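Local coordinates for protein mini spindles (Drosophila melanogaster, PDB 5VJC) that probably binds tubulin through TOG domains built of HEAT repeats, and so promotes microtubule dynamics and formation of the mitotic spindle, at residues Leu143-Pro148 with Asn154-Val159. Residues are numbered along the deposited sequence; the frame is centred on the assembly and turned at random.
Sequences LKIGDP and NGVRRV
Ile145 and Val156 bring the two backbones to their closest approach, CA to CA 5.7 Å, where the loop 143-148 passes beside a helical turn of 154-159. The loop bends there in a type I beta turn from Lys144 to Asp147, closed by Asp147 N bonding to Lys144 O at 3.0 Å. No hydrogen bond joins the two segments; the evidence is for apolar packing, with 194 Å² buried in all. Val156 points toward the turn and divides its two methyls between neighbouring residues. Val156 CG1, anti to the backbone N (chi1 172°), lies 3.8 Å from Ile145 CB, and the two side chains cross at about a right angle. The other branch, Val156 CG2, comes to 3.5 Å from Lys144 CB. Of the Lys144 side chain it is CB that makes this contact; bends at chi2 and chi3 lead the ammonium group away, to a hydrogen bond with the carbonyl oxygen of Phe100. Ile145 CG1 meets the Arg157 guanidinium obliquely, 4.3 Å from Arg157 NH1. The same NH1 forms a salt bridge with Glu190, while Asn154 OD1 sits in plane at the guanidinium edge. Replacing Val156 by an alanine removes both methyls, and is likely to open a gap beside Ile145 CB and Lys144 CB. Leu112 and Leu141 also touch Val156, from helices 105-124 and 131-142, and Ile145 touches Gln187 and Glu190 of helix 185-202, so the contact lies where several helices meet. A short turn between helices 131-142 and 150-166, packed through Ile145 and the first methylene of Lys144 onto the helix that follows it, is consistent with the stacked helices of a HEAT-repeat TOG domain, where short turns join successive helices.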
loop_
_atom_site.group_PDB
_atom_site.type_symbol
_atom_site.label_atom_id
_atom_site.label_comp_id
_atom_site.label_asym_id
_atom_site.label_seq_id
_atom_site.Cartn_x
_atom_site.Cartn_y
_atom_site.Cartn_z
ATOM N N LEU A 143 1.117 2.621 -4.872
ATOM C CA LEU A 143 1.494 2.987 -6.235
ATOM C C LEU A 143 0.655 2.296 -7.288
ATOM O O LEU A 143 0.449 2.839 -8.359
ATOM C CB LEU A 143 2.969 2.667 -6.501
ATOM C CG LEU A 143 3.967 3.713 -5.997
ATOM C CD1 LEU A 143 5.360 3.322 -6.458
ATOM C CD2 LEU A 143 3.610 5.127 -6.489
ATOM N N LYS A 144 0.188 1.090 -6.985
ATOM C CA LYS A 144 -0.599 0.332 -7.942
ATOM C C LYS A 144 -2.116 0.606 -7.846
ATOM O O LYS A 144 -2.891 0.050 -8.622
ATOM C CB LYS A 144 -0.345 -1.166 -7.763
ATOM C CG LYS A 144 1.117 -1.592 -7.732
ATOM C CD LYS A 144 2.005 -0.781 -8.673
ATOM C CE LYS A 144 1.919 -1.246 -10.092
ATOM N NZ LYS A 144 2.987 -0.567 -10.893
ATOM N N ILE A 145 -2.550 1.449 -6.917
ATOM C CA ILE A 145 -4.001 1.598 -6.735
ATOM C C ILE A 145 -4.609 2.309 -7.948
ATOM O O ILE A 145 -5.810 2.199 -8.212
ATOM C CB ILE A 145 -4.380 2.354 -5.451
ATOM C CG1 ILE A 145 -5.807 1.977 -5.024
ATOM C CG2 ILE A 145 -4.246 3.870 -5.636
ATOM C CD1 ILE A 145 -6.252 2.597 -3.710
ATOM N N GLY A 146 -3.764 2.986 -8.716
ATOM C CA GLY A 146 -4.224 3.661 -9.913
ATOM C C GLY A 146 -3.882 2.914 -11.188
ATOM O O GLY A 146 -3.893 3.504 -12.264
ATOM N N ASP A 147 -3.573 1.624 -11.076
ATOM C CA ASP A 147 -3.187 0.832 -12.254
ATOM C C ASP A 147 -4.253 0.901 -13.367
ATOM O O ASP A 147 -5.441 1.005 -13.067
ATOM C CB ASP A 147 -2.960 -0.622 -11.845
ATOM C CG ASP A 147 -2.125 -1.393 -12.856
ATOM O OD1 ASP A 147 -2.712 -2.100 -13.704
ATOM O OD2 ASP A 147 -0.887 -1.277 -12.799
ATOM N N PRO A 148 -3.828 0.851 -14.650
ATOM C CA PRO A 148 -4.761 0.739 -15.780
ATOM C C PRO A 148 -5.718 -0.444 -15.646
ATOM O O PRO A 148 -6.839 -0.376 -16.150
ATOM C CB PRO A 148 -3.839 0.530 -16.987
ATOM C CG PRO A 148 -2.528 1.112 -16.595
ATOM C CD PRO A 148 -2.433 1.038 -15.095
ATOM N N ASN A 154 -8.436 -3.540 -7.885
ATOM C CA ASN A 154 -9.242 -4.233 -6.874
ATOM C C ASN A 154 -8.386 -5.007 -5.854
ATOM O O ASN A 154 -8.729 -5.094 -4.670
ATOM C CB ASN A 154 -10.245 -5.180 -7.536
ATOM C CG ASN A 154 -11.473 -4.440 -8.057
ATOM O OD1 ASN A 154 -11.742 -3.308 -7.641
ATOM N ND2 ASN A 154 -12.218 -5.066 -8.969
ATOM N N GLY A 155 -7.288 -5.580 -6.327
ATOM C CA GLY A 155 -6.430 -6.397 -5.480
ATOM C C GLY A 155 -5.715 -5.507 -4.480
ATOM O O GLY A 155 -5.642 -5.820 -3.298
ATOM N N VAL A 156 -5.174 -4.400 -4.975
ATOM C CA VAL A 156 -4.526 -3.398 -4.127
ATOM C C VAL A 156 -5.462 -2.908 -3.031
ATOM O O VAL A 156 -5.093 -2.863 -1.857
ATOM C CB VAL A 156 -4.039 -2.208 -4.966
ATOM C CG1 VAL A 156 -3.527 -1.067 -4.089
ATOM C CG2 VAL A 156 -2.972 -2.676 -5.977
ATOM N N ARG A 157 -6.687 -2.550 -3.409
ATOM C CA ARG A 157 -7.666 -2.088 -2.444
ATOM C C ARG A 157 -7.963 -3.167 -1.384
ATOM O O ARG A 157 -8.071 -2.873 -0.191
ATOM C CB ARG A 157 -8.954 -1.662 -3.190
ATOM C CG ARG A 157 -9.991 -0.854 -2.391
ATOM C CD ARG A 157 -10.567 0.318 -3.265
ATOM N NE ARG A 157 -10.783 -0.118 -4.636
ATOM C CZ ARG A 157 -10.531 0.622 -5.710
ATOM N NH1 ARG A 157 -10.083 1.862 -5.568
ATOM N NH2 ARG A 157 -10.746 0.119 -6.922
ATOM N N ARG A 158 -8.096 -4.417 -1.810
ATOM C CA ARG A 158 -8.433 -5.507 -0.888
ATOM C C ARG A 158 -7.315 -5.713 0.150
ATOM O O ARG A 158 -7.565 -5.822 1.368
ATOM C CB ARG A 158 -8.689 -6.795 -1.682
ATOM C CG ARG A 158 -8.920 -8.040 -0.848
ATOM C CD ARG A 158 -10.360 -8.218 -0.387
ATOM N NE ARG A 158 -10.604 -9.561 0.146
ATOM C CZ ARG A 158 -10.423 -9.914 1.422
ATOM N NH1 ARG A 158 -10.006 -9.025 2.319
ATOM N NH2 ARG A 158 -10.668 -11.162 1.811
ATOM N N VAL A 159 -6.080 -5.746 -0.338
ATOM C CA VAL A 159 -4.901 -5.841 0.532
ATOM C C VAL A 159 -4.798 -4.608 1.421
ATOM O O VAL A 159 -4.589 -4.723 2.612
ATOM C CB VAL A 159 -3.598 -5.997 -0.314
ATOM C CG1 VAL A 159 -2.317 -5.926 0.584
ATOM C CG2 VAL A 159 -3.639 -7.291 -1.122
#